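Local structure of possible TctC subunit of the Tripartite Tricarboxylate Transport(TTT) Family (Rhodopseudomonas palustris, 6HKE) at residues 20-23 with 29-32; 23-28 with 174-179; 31-36 with 107-112; 52-55 with 60-63; 64-69 with 73-78. The protein binds malate as a periplasmic receptor and probably delivers this C4-dicarboxylate to a transporter of the tripartite tricarboxylate family. The protein carries 2 engineered substitutions. All blocks are in the same frame, centred on the assembly; numbering follows the deposited sequence.

Contact 1. Residues 20-23 with 29-32; sequences VVVP and PTDT. With LMR ((2S)-2-hydroxybutanedioic acid), chain E; MLT (D-malate), chain D.
V22 and T30 lie alongside one another, pointing opposite ways, and their methyls make the tight part of this contact. V22 CG1 lies 3.7 Å from T30 CG2 and 3.8 Å from the backbone N of D31, so the branched valine fills the angle between the strand end and the first helical turn. Beyond it the packing slackens: P23 reaches T30 with CD alone, 4.2 Å from CG2. D31 turns its carboxylate to R35.

T30 has one face for the hydrocarbon and another for the ligand. OG1 lies beside the backbone N (chi1 -66°), facing malate, which leaves CG2 anti to that N and turned to V22. Both malate enantiomers are modelled in overlapping positions. T30 N gives a fairly straight bond (159°) to O4 of the D-form at 3.1 Å, while T30 OG1 is 2.8 Å from its hydroxyl O3. P29 borders the same carboxylate, with CD 3.2 Å from O4A of the (2S)-form. With the ring atoms CG and CD gone, an alanine here would probably leave that carboxylate without its side wall and the first helical turn freer to move. A strand running through a loop into a helix whose first N-H, that of T30, meets the substrate carboxylate is the opening beta-alpha step of the periplasmic binding protein fold.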
# COMPACT_ATOMS: atom_id res chain seq x y z
N VAL A 20 0.02 4.26 16.59
CA VAL A 20 0.17 3.53 15.31
C VAL A 20 0.59 4.59 14.30
O VAL A 20 -0.18 5.54 14.06
CB VAL A 20 -1.11 2.80 14.89
CG1 VAL A 20 -0.98 2.22 13.48
CG2 VAL A 20 -1.50 1.72 15.90
N VAL A 21 1.81 4.44 13.83
CA VAL A 21 2.46 5.38 12.90
C VAL A 21 2.15 4.91 11.48
O VAL A 21 2.30 3.70 11.22
CB VAL A 21 3.97 5.45 13.19
CG1 VAL A 21 4.66 6.41 12.24
CG2 VAL A 21 4.22 5.86 14.62
N VAL A 22 1.72 5.84 10.64
CA VAL A 22 1.44 5.68 9.19
C VAL A 22 2.46 6.52 8.42
O VAL A 22 2.61 7.71 8.72
CB VAL A 22 -0.01 6.07 8.86
CG1 VAL A 22 -0.23 6.22 7.38
CG2 VAL A 22 -1.01 5.06 9.45
N PRO A 23 3.20 5.93 7.45
CA PRO A 23 4.26 6.65 6.73
C PRO A 23 3.78 7.71 5.73
O PRO A 23 4.61 8.44 5.18
CB PRO A 23 4.99 5.57 5.90
CG PRO A 23 4.49 4.25 6.43
CD PRO A 23 3.15 4.51 7.08
N PRO A 29 -4.59 5.56 1.05
CA PRO A 29 -5.00 4.18 1.34
C PRO A 29 -4.50 3.66 2.69
O PRO A 29 -5.30 3.08 3.41
CB PRO A 29 -4.38 3.34 0.22
CG PRO A 29 -3.32 4.26 -0.42
CD PRO A 29 -3.84 5.67 -0.21
N THR A 30 -3.21 3.86 2.99
CA THR A 30 -2.59 3.29 4.21
C THR A 30 -3.27 3.94 5.42
O THR A 30 -3.71 3.20 6.33
CB THR A 30 -1.07 3.44 4.19
OG1 THR A 30 -0.51 2.64 3.15
CG2 THR A 30 -0.47 3.00 5.51
N ASP A 31 -3.35 5.27 5.43
CA ASP A 31 -4.07 6.05 6.46
C ASP A 31 -5.53 5.57 6.62
O ASP A 31 -5.96 5.38 7.76
CB ASP A 31 -4.02 7.53 6.10
CG ASP A 31 -4.78 8.39 7.08
OD1 ASP A 31 -4.26 8.61 8.18
OD2 ASP A 31 -5.90 8.80 6.74
N THR A 32 -6.24 5.36 5.51
CA THR A 32 -7.69 5.00 5.48
C THR A 32 -7.88 3.64 6.16
O THR A 32 -8.76 3.52 7.03
CB THR A 32 -8.22 5.00 4.05
OG1 THR A 32 -8.26 6.36 3.62
CG2 THR A 32 -9.59 4.36 3.91
C1 LMR E . 1.84 4.06 -1.52
O1A LMR E . 2.74 3.62 -0.79
O1B LMR E . 1.87 4.08 -2.78
C2 LMR E . 0.58 4.60 -0.82
O2 LMR E . 0.01 3.72 0.15
C3 LMR E . 0.82 5.93 -0.12
C4 LMR E . -0.40 6.20 0.76
O4A LMR E . -1.12 7.17 0.47
O4B LMR E . -0.64 5.41 1.70
C1 MLT D . 1.94 4.02 -1.22
O1 MLT D . 2.71 3.07 -0.94
O2 MLT D . 1.84 4.43 -2.39
C2 MLT D . 1.18 4.68 -0.09
O3 MLT D . 0.46 3.80 0.80
C3 MLT D . 0.11 5.59 -0.60
C4 MLT D . -0.47 6.18 0.66
O4 MLT D . -0.88 5.41 1.58
O5 MLT D . -0.49 7.42 0.73

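Contact 2. Residues 23-28 with 174-179; sequences PFAKGG and TGPALQ. With LMR ((2S)-2-hydroxybutanedioic acid), chain E; MLT (D-malate), chain D.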
# COMPACT_ATOMS: atom_id res chain seq x y z
N PRO A 23 3.20 5.93 7.45
CA PRO A 23 4.26 6.65 6.73
C PRO A 23 3.78 7.71 5.73
O PRO A 23 4.61 8.44 5.18
CB PRO A 23 4.99 5.57 5.90
CG PRO A 23 4.49 4.25 6.43
CD PRO A 23 3.15 4.51 7.08
N PHE A 24 2.47 7.75 5.46
CA PHE A 24 1.89 8.52 4.34
C PHE A 24 0.83 9.50 4.81
O PHE A 24 0.27 9.38 5.91
CB PHE A 24 1.36 7.54 3.30
CG PHE A 24 2.47 6.68 2.75
CD1 PHE A 24 3.40 7.21 1.88
CD2 PHE A 24 2.61 5.36 3.14
CE1 PHE A 24 4.44 6.44 1.40
CE2 PHE A 24 3.65 4.58 2.65
CZ PHE A 24 4.56 5.13 1.78
N ALA A 25 0.56 10.47 3.95
CA ALA A 25 -0.36 11.61 4.20
C ALA A 25 -1.76 11.08 4.51
O ALA A 25 -2.16 10.01 3.94
CB ALA A 25 -0.35 12.53 3.01
N LYS A 26 -2.44 11.78 5.40
CA LYS A 26 -3.86 11.56 5.79
C LYS A 26 -4.72 11.47 4.51
O LYS A 26 -4.39 12.15 3.51
CB LYS A 26 -4.29 12.66 6.77
CG LYS A 26 -5.61 12.38 7.48
CD LYS A 26 -6.07 13.48 8.43
CE LYS A 26 -7.29 13.08 9.24
NZ LYS A 26 -7.80 14.20 10.08
N GLY A 27 -5.75 10.63 4.52
CA GLY A 27 -6.71 10.51 3.40
C GLY A 27 -6.33 9.44 2.39
O GLY A 27 -7.21 8.99 1.67
N GLY A 28 -5.05 9.04 2.32
CA GLY A 28 -4.59 8.00 1.38
C GLY A 28 -4.89 6.59 1.86
O GLY A 28 -5.41 6.39 2.95
N THR A 174 -0.50 8.79 -1.87
CA THR A 174 -1.36 8.72 -3.09
C THR A 174 -2.67 9.45 -2.83
O THR A 174 -3.43 9.66 -3.80
CB THR A 174 -1.57 7.30 -3.59
OG1 THR A 174 -2.20 6.60 -2.51
CG2 THR A 174 -0.27 6.67 -4.05
N GLY A 175 -2.93 9.89 -1.60
CA GLY A 175 -4.02 10.85 -1.35
C GLY A 175 -3.75 12.16 -2.10
O GLY A 175 -4.47 12.53 -3.02
N PRO A 176 -2.69 12.90 -1.73
CA PRO A 176 -2.27 14.06 -2.53
C PRO A 176 -2.00 13.74 -4.01
O PRO A 176 -2.40 14.52 -4.84
CB PRO A 176 -1.01 14.53 -1.79
CG PRO A 176 -1.30 14.14 -0.36
CD PRO A 176 -1.91 12.76 -0.50
N ALA A 177 -1.32 12.64 -4.32
CA ALA A 177 -1.00 12.26 -5.72
C ALA A 177 -2.31 12.09 -6.52
O ALA A 177 -2.36 12.48 -7.69
CB ALA A 177 -0.15 11.03 -5.78
N LEU A 178 -3.34 11.49 -5.91
CA LEU A 178 -4.63 11.27 -6.59
C LEU A 178 -5.25 12.62 -6.94
O LEU A 178 -5.63 12.77 -8.09
CB LEU A 178 -5.58 10.45 -5.71
CG LEU A 178 -6.87 10.01 -6.41
CD1 LEU A 178 -6.56 9.13 -7.60
CD2 LEU A 178 -7.79 9.30 -5.43
N GLN A 179 -5.33 13.54 -5.97
CA GLN A 179 -5.88 14.91 -6.19
C GLN A 179 -5.13 15.58 -7.36
O GLN A 179 -5.79 16.21 -8.18
CB GLN A 179 -5.85 15.75 -4.91
CG GLN A 179 -7.17 15.70 -4.14
CD GLN A 179 -6.97 15.75 -2.65
OE1 GLN A 179 -6.19 16.55 -2.12
NE2 GLN A 179 -7.70 14.90 -1.93
C1 LMR E . 1.84 4.06 -1.52
O1A LMR E . 2.74 3.62 -0.79
O1B LMR E . 1.87 4.08 -2.78
C2 LMR E . 0.58 4.60 -0.82
O2 LMR E . 0.01 3.72 0.15
C3 LMR E . 0.82 5.93 -0.12
C4 LMR E . -0.40 6.20 0.76
O4A LMR E . -1.12 7.17 0.47
O4B LMR E . -0.64 5.41 1.70
C1 MLT D . 1.94 4.02 -1.22
O1 MLT D . 2.71 3.07 -0.94
O2 MLT D . 1.84 4.43 -2.39
C2 MLT D . 1.18 4.68 -0.09
O3 MLT D . 0.46 3.80 0.80
C3 MLT D . 0.11 5.59 -0.60
C4 MLT D . -0.47 6.18 0.66
O4 MLT D . -0.88 5.41 1.58
O5 MLT D . -0.49 7.42 0.73
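The loop 23-28 touches helix 174-182 directly at A25 against P176 and at G28 against G175, with malate held beside them. F24 comes first after P23, and its ring is sandwiched: P23 CB lies 3.6 Å above one face, and on the other C2 of D-malate sits over the ring centre, with C3 of the (2S)-form nearer the rim. A flat apolar side chain suits the ligand's carbon backbone. From the far side of malate T174 N, at the start of its helix, donates to the carboxylate oxygen O4A of the (2S)-form at 2.9 Å (154°), while T174 OG1 also pairs with D191.

Next, A25 makes the direct apolar touch, its CB 3.8 Å from P176 CD. A25 to G28 form a type II turn in which K26 points outward and G27 takes a positive phi (92°), easy for glycine. G28 closes the turn, its CA 3.9 Å from G175 N. A side chain on G28 would run into the malate carboxylate, and one on G175 would press on the G28 backbone, so two glycines let the chains meet closely. The loop thus bridges strand 18-22 and helix 29-45, while helix 174-182 packs on strand 188-192 and helix 193-201 across the malate site.

Contact 3. Residues 31-36 with 107-112; sequences DTVARL and LLTEMP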
# COMPACT_ATOMS: atom_id res chain seq x y z
N ASP A 31 -3.35 5.27 5.43
CA ASP A 31 -4.07 6.05 6.46
C ASP A 31 -5.53 5.57 6.62
O ASP A 31 -5.96 5.38 7.76
CB ASP A 31 -4.02 7.53 6.10
CG ASP A 31 -4.78 8.39 7.08
OD1 ASP A 31 -4.26 8.61 8.18
OD2 ASP A 31 -5.90 8.80 6.74
N THR A 32 -6.24 5.36 5.51
CA THR A 32 -7.69 5.00 5.48
C THR A 32 -7.88 3.64 6.16
O THR A 32 -8.76 3.52 7.03
CB THR A 32 -8.22 5.00 4.05
OG1 THR A 32 -8.26 6.36 3.62
CG2 THR A 32 -9.59 4.36 3.91
N VAL A 33 -7.03 2.68 5.81
CA VAL A 33 -7.03 1.29 6.35
C VAL A 33 -6.74 1.33 7.85
O VAL A 33 -7.50 0.70 8.63
CB VAL A 33 -6.01 0.42 5.59
CG1 VAL A 33 -5.84 -0.94 6.25
CG2 VAL A 33 -6.42 0.24 4.13
N ALA A 34 -5.63 1.97 8.24
CA ALA A 34 -5.16 2.05 9.64
C ALA A 34 -6.23 2.71 10.53
O ALA A 34 -6.51 2.19 11.62
CB ALA A 34 -3.85 2.79 9.71
N ARG A 35 -6.85 3.79 10.07
CA ARG A 35 -7.83 4.52 10.91
C ARG A 35 -9.05 3.63 11.15
O ARG A 35 -9.60 3.62 12.28
CB ARG A 35 -8.22 5.85 10.26
CG ARG A 35 -7.24 6.96 10.60
CD ARG A 35 -7.51 8.25 9.85
NE ARG A 35 -6.28 9.00 9.89
CZ ARG A 35 -5.84 9.70 10.92
NH1 ARG A 35 -6.57 9.80 12.03
NH2 ARG A 35 -4.68 10.31 10.85
N LEU A 36 -9.45 2.91 10.13
CA LEU A 36 -10.65 2.04 10.13
C LEU A 36 -10.43 0.87 11.09
O LEU A 36 -11.35 0.58 11.90
CB LEU A 36 -10.90 1.58 8.69
CG LEU A 36 -11.98 0.52 8.52
CD1 LEU A 36 -13.30 1.04 9.08
CD2 LEU A 36 -12.10 0.11 7.06
N LEU A 107 -1.31 -9.11 9.44
CA LEU A 107 -1.87 -8.67 8.13
C LEU A 107 -3.18 -7.93 8.39
O LEU A 107 -4.02 -8.47 9.12
CB LEU A 107 -2.12 -9.88 7.24
CG LEU A 107 -2.67 -9.56 5.85
CD1 LEU A 107 -1.70 -8.69 5.06
CD2 LEU A 107 -2.94 -10.86 5.11
N LEU A 108 -3.31 -6.71 7.87
CA LEU A 108 -4.52 -5.86 8.02
C LEU A 108 -5.46 -6.05 6.84
O LEU A 108 -6.69 -6.15 7.05
CB LEU A 108 -4.08 -4.41 8.09
CG LEU A 108 -3.17 -4.08 9.26
CD1 LEU A 108 -2.91 -2.58 9.32
CD2 LEU A 108 -3.79 -4.60 10.55
N THR A 109 -4.89 -6.05 5.63
CA THR A 109 -5.63 -6.17 4.36
C THR A 109 -4.66 -6.48 3.22
O THR A 109 -3.42 -6.43 3.41
CB THR A 109 -6.43 -4.90 4.06
OG1 THR A 109 -7.35 -5.23 3.01
CG2 THR A 109 -5.58 -3.71 3.67
N GLU A 110 -5.25 -6.83 2.09
CA GLU A 110 -4.57 -7.07 0.80
C GLU A 110 -5.53 -6.54 -0.25
O GLU A 110 -6.75 -6.69 -0.06
CB GLU A 110 -4.26 -8.56 0.61
CG GLU A 110 -3.35 -8.86 -0.58
CD GLU A 110 -2.51 -10.12 -0.42
OE1 GLU A 110 -2.90 -11.00 0.40
OE2 GLU A 110 -1.45 -10.20 -1.11
N MET A 111 -5.00 -5.88 -1.26
CA MET A 111 -5.82 -5.30 -2.33
C MET A 111 -4.99 -5.18 -3.60
O MET A 111 -3.77 -5.00 -3.56
CB MET A 111 -6.32 -3.92 -1.88
CG MET A 111 -5.22 -2.89 -1.80
SD MET A 111 -5.87 -1.34 -1.12
CE MET A 111 -5.85 -1.67 0.64
N PRO A 112 -5.65 -5.25 -4.78
CA PRO A 112 -4.96 -4.97 -6.03
C PRO A 112 -4.63 -3.48 -6.22
O PRO A 112 -5.19 -2.60 -5.55
CB PRO A 112 -5.93 -5.48 -7.09
CG PRO A 112 -7.28 -5.33 -6.44
CD PRO A 112 -7.05 -5.64 -4.97
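V33 faces T109 across this contact, whereas the two flat groups of the helix, the R35 guanidinium and the D31 carboxylate, engage each other. D31 CG lies at the guanidinium edge, in its plane. R35 NE donates to OD1 of D31 at 2.7 Å, arriving on the syn side but 25° out of the carboxylate plane; this salt bridge spans one helical turn. Further bonds from N53 to OD1 and from G27 to OD2 would help to hold the carboxylate's rotation.

Toward the strand the contact is wholly apolar. V33 is a fork: CG1, anti to the backbone N, crosses T109 obliquely and comes 3.8 Å from its CG2, with L108 CB farther off at 4.3 Å. The other branch, CG2, meets M111 tip to tip, 4.0 Å from CE. M111 can do this because its chain, extended at chi2, bends at chi3 (82°) and returns its methyl to the helix. T109 suits a place with two demands: its methyl goes to V33 while OG1 bonds to the carbonyl O of L278. A short branched valine fits the gap, the segment axes approaching to 9.4 Å at an angle of 142°.

Two successive residues, L108 and T109, pair with the single residue T239 of strand 236-244, which makes a classic beta bulge, and their side chains both lean toward the helix. M111 also comes within about 4 Å, side chain to side chain, of the malate-binding Q192. Helix 29-45 laid against the strand whose M111 neighbours this pocket residue is an alpha/beta layer of the periplasmic binding protein fold.

Contact 4. Residues 52-55 with 60-63; sequences ENML and TLAA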
# COMPACT_ATOMS: atom_id res chain seq x y z
N GLU A 52 -0.49 8.49 14.05
CA GLU A 52 0.51 9.54 13.76
C GLU A 52 0.96 9.34 12.31
O GLU A 52 1.42 8.21 11.96
CB GLU A 52 1.66 9.43 14.76
CG GLU A 52 2.50 10.69 14.86
CD GLU A 52 3.84 10.51 15.55
OE1 GLU A 52 4.79 11.22 15.19
OE2 GLU A 52 3.92 9.65 16.46
N ASN A 53 0.73 10.35 11.47
CA ASN A 53 1.15 10.36 10.05
C ASN A 53 2.53 10.99 10.04
O ASN A 53 2.66 12.11 10.52
CB ASN A 53 0.15 11.07 9.14
CG ASN A 53 -1.21 10.42 9.13
OD1 ASN A 53 -2.07 10.71 9.96
ND2 ASN A 53 -1.43 9.53 8.17
N MET A 54 3.53 10.22 9.64
CA MET A 54 4.95 10.62 9.74
C MET A 54 5.58 10.49 8.36
O MET A 54 5.87 9.35 7.93
CB MET A 54 5.71 9.76 10.77
CG MET A 54 7.10 10.30 11.07
SD MET A 54 7.98 9.24 12.24
CE MET A 54 6.94 9.47 13.68
N LEU A 55 5.76 11.62 7.69
CA LEU A 55 6.18 11.68 6.28
C LEU A 55 7.69 11.80 6.23
O LEU A 55 8.26 12.40 7.16
CB LEU A 55 5.53 12.89 5.61
CG LEU A 55 4.07 13.09 5.95
CD1 LEU A 55 3.50 14.30 5.23
CD2 LEU A 55 3.28 11.82 5.66
N THR A 60 9.72 5.76 4.21
CA THR A 60 10.56 4.85 5.03
C THR A 60 11.00 5.48 6.35
O THR A 60 11.43 4.69 7.20
CB THR A 60 11.80 4.38 4.27
OG1 THR A 60 12.63 5.51 4.04
CG2 THR A 60 11.43 3.69 2.97
N LEU A 61 10.93 6.81 6.50
CA LEU A 61 11.28 7.51 7.76
C LEU A 61 10.45 6.96 8.93
O LEU A 61 11.04 6.73 9.97
CB LEU A 61 11.05 9.02 7.64
CG LEU A 61 11.25 9.80 8.94
CD1 LEU A 61 12.71 9.80 9.36
CD2 LEU A 61 10.75 11.22 8.81
N ALA A 62 9.14 6.79 8.77
CA ALA A 62 8.26 6.29 9.85
C ALA A 62 8.82 4.97 10.37
O ALA A 62 8.97 4.84 11.60
CB ALA A 62 6.85 6.11 9.39
N ALA A 63 9.07 4.02 9.46
CA ALA A 63 9.53 2.65 9.77
C ALA A 63 10.92 2.74 10.41
O ALA A 63 11.21 1.94 11.32
CB ALA A 63 9.53 1.80 8.52
O HOH W 1 7.78 8.00 6.49
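M54 and L55 pack on L61 and A62 in a strand-to-helix contact, where the chain leaves strand 49-53 and turns into helix 61-67. The two elements belong to a beta-alpha-beta crossover toward strand 75-80, which passes over strand 18-22 lying between, the strand order of a Rossmann-like sheet.

The apolar part is carried by M54. Its CG is anti to the backbone N (chi1 -171°), which sends the chain along the helix start; CB is 4.1 Å from the CB of A62, and SD rests 3.8 Å from A62 CA. Alanine suits this place, since its single methyl lets the helix come close both to M54 and to V21 of the neighbouring strand. L61 stretches its CD2 branch to the backbone carbonyl of L55, 3.2 Å from its O, while the distance from L61 CD2 to M54 CG is a loose 4.4 Å. L55 itself directs its side chain away from the helix, so here its backbone does the touching.

The backbones also meet through a water. A62 N, an amide of the helix's first turn, donates to it at 2.9 Å, and the same water lies 2.7 Å from M54 O.

Contact 5. Residues 64-69 with 73-78; sequences TRVAHA and GHTLIV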
# COMPACT_ATOMS: atom_id res chain seq x y z
N THR A 64 11.76 3.67 9.96
CA THR A 64 13.10 3.88 10.56
C THR A 64 12.95 4.33 12.02
O THR A 64 13.63 3.75 12.88
CB THR A 64 13.93 4.86 9.72
OG1 THR A 64 13.96 4.32 8.40
CG2 THR A 64 15.33 5.04 10.27
N ARG A 65 12.09 5.32 12.30
CA ARG A 65 11.89 5.82 13.69
C ARG A 65 11.28 4.69 14.54
O ARG A 65 11.72 4.52 15.68
CB ARG A 65 11.05 7.10 13.74
CG ARG A 65 11.86 8.36 13.44
CD ARG A 65 11.25 9.65 13.99
NE ARG A 65 11.90 10.82 13.41
CZ ARG A 65 11.30 11.97 13.10
NH1 ARG A 65 12.00 12.96 12.56
NH2 ARG A 65 10.00 12.13 13.29
N VAL A 66 10.35 3.91 14.00
CA VAL A 66 9.69 2.84 14.81
C VAL A 66 10.64 1.64 14.98
O VAL A 66 10.58 0.99 16.02
CB VAL A 66 8.31 2.47 14.26
CG1 VAL A 66 7.74 1.24 14.96
CG2 VAL A 66 7.35 3.64 14.40
N ALA A 67 11.56 1.40 14.05
CA ALA A 67 12.64 0.41 14.24
C ALA A 67 13.39 0.72 15.55
O ALA A 67 13.83 -0.23 16.21
CB ALA A 67 13.56 0.42 13.05
N HIS A 68 13.45 2.01 15.91
CA HIS A 68 14.24 2.57 17.04
C HIS A 68 13.37 2.87 18.26
O HIS A 68 13.94 3.31 19.28
CB HIS A 68 15.00 3.83 16.56
CG HIS A 68 16.09 3.50 15.60
ND1 HIS A 68 16.09 3.93 14.29
CD2 HIS A 68 17.19 2.72 15.73
CE1 HIS A 68 17.16 3.46 13.67
NE2 HIS A 68 17.84 2.72 14.53
N ALA A 69 12.04 2.66 18.18
CA ALA A 69 11.09 2.92 19.28
C ALA A 69 11.31 1.87 20.38
O ALA A 69 11.93 0.82 20.08
CB ALA A 69 9.65 2.91 18.80
N GLY A 73 5.29 -2.24 22.76
CA GLY A 73 4.01 -2.43 22.08
C GLY A 73 3.20 -1.15 21.95
O GLY A 73 2.19 -1.18 21.24
N HIS A 74 3.62 -0.04 22.57
CA HIS A 74 2.87 1.24 22.55
C HIS A 74 3.20 2.05 21.28
O HIS A 74 2.46 3.00 21.02
CB HIS A 74 3.08 2.00 23.86
CG HIS A 74 2.39 1.34 25.01
ND1 HIS A 74 3.03 0.44 25.85
CD2 HIS A 74 1.11 1.42 25.45
CE1 HIS A 74 2.18 0.01 26.77
NE2 HIS A 74 0.99 0.60 26.54
N THR A 75 4.24 1.68 20.53
CA THR A 75 4.64 2.35 19.26
C THR A 75 4.72 1.31 18.14
O THR A 75 5.62 0.48 18.16
CB THR A 75 5.96 3.13 19.39
OG1 THR A 75 5.83 4.03 20.49
CG2 THR A 75 6.27 3.94 18.16
N LEU A 76 3.78 1.38 17.20
CA LEU A 76 3.62 0.40 16.10
C LEU A 76 3.74 1.13 14.77
O LEU A 76 3.59 2.36 14.75
CB LEU A 76 2.27 -0.28 16.27
CG LEU A 76 2.05 -0.98 17.61
CD1 LEU A 76 0.64 -1.56 17.71
CD2 LEU A 76 3.09 -2.08 17.81
N ILE A 77 4.05 0.39 13.71
CA ILE A 77 4.15 0.94 12.33
C ILE A 77 3.21 0.12 11.44
O ILE A 77 3.19 -1.12 11.55
CB ILE A 77 5.61 0.96 11.82
CG1 ILE A 77 5.74 1.51 10.39
CG2 ILE A 77 6.30 -0.40 11.90
CD1 ILE A 77 5.59 2.99 10.30
N VAL A 78 2.42 0.81 10.63
CA VAL A 78 1.76 0.22 9.44
C VAL A 78 2.79 0.19 8.32
O VAL A 78 3.32 1.26 7.95
CB VAL A 78 0.51 0.99 9.03
CG1 VAL A 78 -0.15 0.32 7.83
CG2 VAL A 78 -0.47 1.10 10.18
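V66 leans on T75 and I77 where helix 61-67 packs on strand 75-80, the closing half of a beta-alpha-beta crossover in the parallel part of the sheet.

Most of the interaction is apolar. V66 meets both partners at a slant, and its fork divides the work: CG1, anti to the backbone N, comes 3.8 Å from I77 CG2, while CG2 lies 3.9 Å from the methyl CG2 of T75. The strand residue between them, L76, points its side chain away and offers only its carbonyl, 4.0 Å from V66 CG2. Beta-branched T75 and I77 suit an extended strand and present broad flanks to the helix. With CG1 and CG2 removed, an alanine in place of V66 would probably open a gap against T75 and I77 and let the helix shift on the strand.

Backbone bonds shape the helix end. A69 N donates to V66 O, and H68 N to R65 O. H68 ND1 folds back to T64 O in a weak, bent bond of 2.8 Å.

This turn brings A69 round to the strand, and alanine fits because little room remains: its CB is 3.6 Å from T75 CG2.

Contacts 1, 4 and 5 share one sheet, in which strand 18-22 is central: V22 N lies 2.7 Å from E52 O on one flank, and V21 N 2.9 Å from L76 O on the other. Contacts 1 and 3 use the same helix, 29-45, the first meeting malate and the second strand 102-118; their centres are 8 Å apart. Contact 2 continues the chain of contact 1 and brings the opposing helix 174-182 to the ligand, with P29 CD 3.0 Å from T174 OG1. N53 of contact 4 ties these together, its ND2 lying 2.8 Å from F24 O and 3.0 Å from D31 OD1. Contact 5 is remoter, the side chain of I77 being about 11 Å from the bound malate.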